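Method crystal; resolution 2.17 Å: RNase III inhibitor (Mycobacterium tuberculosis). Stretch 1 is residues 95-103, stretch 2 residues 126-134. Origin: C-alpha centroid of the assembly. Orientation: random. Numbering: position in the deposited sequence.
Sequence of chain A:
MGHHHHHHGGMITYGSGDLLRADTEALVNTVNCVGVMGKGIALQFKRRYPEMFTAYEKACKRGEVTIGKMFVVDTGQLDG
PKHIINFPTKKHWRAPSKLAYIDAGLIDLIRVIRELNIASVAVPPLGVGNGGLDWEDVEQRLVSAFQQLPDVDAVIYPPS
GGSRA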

# COMPACT_ATOMS: atom_id res chain seq x y z
N ALA A 95 12.24 8.98 10.15
CA ALA A 95 12.84 9.52 8.92
C ALA A 95 11.80 9.70 7.86
O ALA A 95 10.79 9.06 7.93
N PRO A 96 12.06 10.59 6.87
CA PRO A 96 11.11 10.74 5.78
C PRO A 96 11.18 9.65 4.72
O PRO A 96 12.06 8.78 4.72
N SER A 97 10.22 9.73 3.81
CA SER A 97 10.14 8.80 2.71
C SER A 97 11.02 9.37 1.62
O SER A 97 11.56 10.44 1.80
N LYS A 98 11.24 8.58 0.56
CA LYS A 98 11.99 9.00 -0.61
C LYS A 98 11.44 8.39 -1.85
O LYS A 98 10.87 7.27 -1.83
N LEU A 99 11.60 9.09 -2.96
CA LEU A 99 11.12 8.64 -4.26
C LEU A 99 11.70 7.31 -4.67
O LEU A 99 10.98 6.45 -5.21
N ALA A 100 12.96 7.11 -4.35
CA ALA A 100 13.63 5.81 -4.59
C ALA A 100 12.94 4.63 -3.87
O ALA A 100 12.92 3.52 -4.39
N TYR A 101 12.37 4.87 -2.68
CA TYR A 101 11.63 3.85 -1.97
C TYR A 101 10.31 3.47 -2.69
O TYR A 101 9.85 2.33 -2.61
N ILE A 102 9.70 4.48 -3.32
CA ILE A 102 8.45 4.32 -4.01
C ILE A 102 8.75 3.56 -5.31
O ILE A 102 8.02 2.62 -5.67
N ASP A 103 9.79 3.97 -6.02
CA ASP A 103 10.21 3.26 -7.26
C ASP A 103 10.43 1.79 -6.99
O ASP A 103 9.94 0.95 -7.72
N LEU A 126 1.14 7.41 -1.60
CA LEU A 126 2.28 6.81 -0.95
C LEU A 126 3.37 7.82 -0.59
O LEU A 126 3.90 8.49 -1.46
N GLY A 127 3.68 7.91 0.70
CA GLY A 127 4.72 8.79 1.16
C GLY A 127 4.43 10.29 1.11
O GLY A 127 5.34 11.08 1.37
N VAL A 128 3.20 10.70 0.84
CA VAL A 128 2.83 12.11 0.81
C VAL A 128 2.29 12.54 2.18
O VAL A 128 1.47 11.85 2.77
N GLY A 129 2.70 13.70 2.67
CA GLY A 129 2.25 14.20 3.98
C GLY A 129 3.16 13.68 5.07
O GLY A 129 4.21 14.27 5.32
N ASN A 130 2.80 12.52 5.65
CA ASN A 130 3.66 11.81 6.62
C ASN A 130 5.12 11.69 6.16
O ASN A 130 6.04 11.99 6.92
N GLY A 131 5.32 11.26 4.91
CA GLY A 131 6.65 11.05 4.36
C GLY A 131 7.31 12.24 3.69
O GLY A 131 8.49 12.15 3.36
N GLY A 132 6.57 13.32 3.46
CA GLY A 132 7.09 14.53 2.85
C GLY A 132 7.32 14.54 1.35
O GLY A 132 8.00 15.44 0.86
N LEU A 133 6.77 13.59 0.58
CA LEU A 133 6.95 13.59 -0.90
C LEU A 133 5.92 14.50 -1.63
O LEU A 133 4.87 14.80 -1.08
N ASP A 134 6.23 14.89 -2.85
CA ASP A 134 5.32 15.67 -3.69
C ASP A 134 4.28 14.77 -4.37
O ASP A 134 4.64 13.77 -5.02

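What holds the start of stretch 1 against the glycine-rich loop? A95 stays out of reach, and P96, with its C-gamma endo pucker, points sideways, so that it only grazes the loop, its CB 3.5 Å from G131 O. The firm link follows in the backbone: S97 N donates a hydrogen bond to G131 O at 3.0 Å, with an N-H...acceptor angle of 157°. This is the one hydrogen bond between the two stretches, and it lies where the two stretches run close, with S97 CA 4.5 Å from G131 CA.

Why does the buried S97 fit so tightly here? Its CA-to-CB bond points toward stretch 2, and the t rotamer (chi1 -176°) sets OG 4.1 Å from G127 CA and 3.5 Å from L133 CD1. Those are packing contacts; the hydroxyl finds its hydrogen bond elsewhere in the structure. The two glycines leave the room it needs. An ideal CB on G131 would lie 2.7 Å from S97 CB, and one on G127 would lie 2.9 Å from S97 OG, both clashes. G127 also has a positive phi, which by itself favours glycine.

How do K98 and L99 meet the loop as the helix begins? K98, at the N-cap position, directs its CA-to-CB bond away, and its extended mttt side chain takes no close part in the contact. Its backbone does, with K98 CA 3.8 Å from L133 CD2. L99 (m, t) starts out sideways, yet its end comes nearer, placing L99 CD2 4.3 Å from L133 CD1. L133 (m, t) points toward stretch 1 and has the largest covered area of any residue in the pair, since its two methyls lie among S97, K98, L99 and I102. Its own backbone is anchored by a hydrogen bond from L133 N to G127 O at 3.0 Å, which ties L133 back to G127 within the loop.

Which helix residue completes the apolar contact? A100 and D103 are out of reach; Y101 (chi1 m) points toward the loop, but its nearest approach is Y101 CB to L133 CD1, 6.6 Å, too far for contact. One turn on from K98 and L99, the buried I102 points in with both chi angles in m. I102 CG1 packs 3.6 Å from L133 CD1, while I102 CD1 reaches L126 CB at 4.0 Å. L126 (m, t) points back toward the helix, so the isoleucine bridges both leucines of stretch 2. With no salt bridge between the stretches, the interface combines one backbone hydrogen bond with close apolar packing.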

# COMPACT_ATOMS: atom_id res chain seq x y z
CB ALA A 95 13.97 8.62 8.43
CB PRO A 96 11.47 12.09 5.17
CG PRO A 96 12.75 12.52 5.78
CD PRO A 96 13.24 11.47 6.71
CB SER A 97 8.71 8.65 2.22
OG SER A 97 8.65 7.66 1.21
CB LYS A 98 13.45 8.59 -0.46
CG LYS A 98 14.10 9.29 0.71
CD LYS A 98 15.58 9.14 0.74
CE LYS A 98 16.19 10.15 1.74
NZ LYS A 98 17.55 9.70 2.07
CB LEU A 99 11.36 9.69 -5.34
CG LEU A 99 10.37 10.87 -5.23
CD1 LEU A 99 10.77 12.03 -6.13
CD2 LEU A 99 8.93 10.48 -5.53
CB ALA A 100 15.09 5.88 -4.20
CB TYR A 101 11.31 4.32 -0.56
CG TYR A 101 12.48 4.69 0.35
CD1 TYR A 101 13.83 4.40 0.03
CD2 TYR A 101 12.21 5.27 1.59
CE1 TYR A 101 14.87 4.75 0.93
CE2 TYR A 101 13.22 5.63 2.47
CZ TYR A 101 14.54 5.36 2.15
OH TYR A 101 15.45 5.71 3.09
CB ILE A 102 7.74 5.68 -4.28
CG1 ILE A 102 7.51 6.49 -2.98
CG2 ILE A 102 6.40 5.52 -4.99
CD1 ILE A 102 6.86 5.76 -1.84
CB ASP A 103 11.47 3.89 -7.84
CG ASP A 103 11.23 5.31 -8.36
OD1 ASP A 103 10.06 5.71 -8.55
OD2 ASP A 103 12.23 6.03 -8.63
CB LEU A 126 2.90 5.75 -1.87
CG LEU A 126 2.06 4.62 -2.40
CD1 LEU A 126 2.91 3.79 -3.36
CD2 LEU A 126 1.57 3.74 -1.26
CB VAL A 128 1.79 12.38 -0.30
CG1 VAL A 128 1.40 13.86 -0.35
CG2 VAL A 128 2.35 11.94 -1.64
CB ASN A 130 3.14 10.39 6.91
CG ASN A 130 1.80 10.38 7.64
OD1 ASN A 130 1.64 11.02 8.68
ND2 ASN A 130 0.82 9.64 7.10
CB LEU A 133 6.87 12.16 -1.45
CG LEU A 133 7.84 11.15 -0.81
CD1 LEU A 133 7.68 9.78 -1.44
CD2 LEU A 133 9.28 11.60 -0.91
CB ASP A 134 6.14 16.37 -4.76
CG ASP A 134 5.45 17.58 -5.34
OD1 ASP A 134 4.28 17.47 -5.75
OD2 ASP A 134 6.09 18.66 -5.40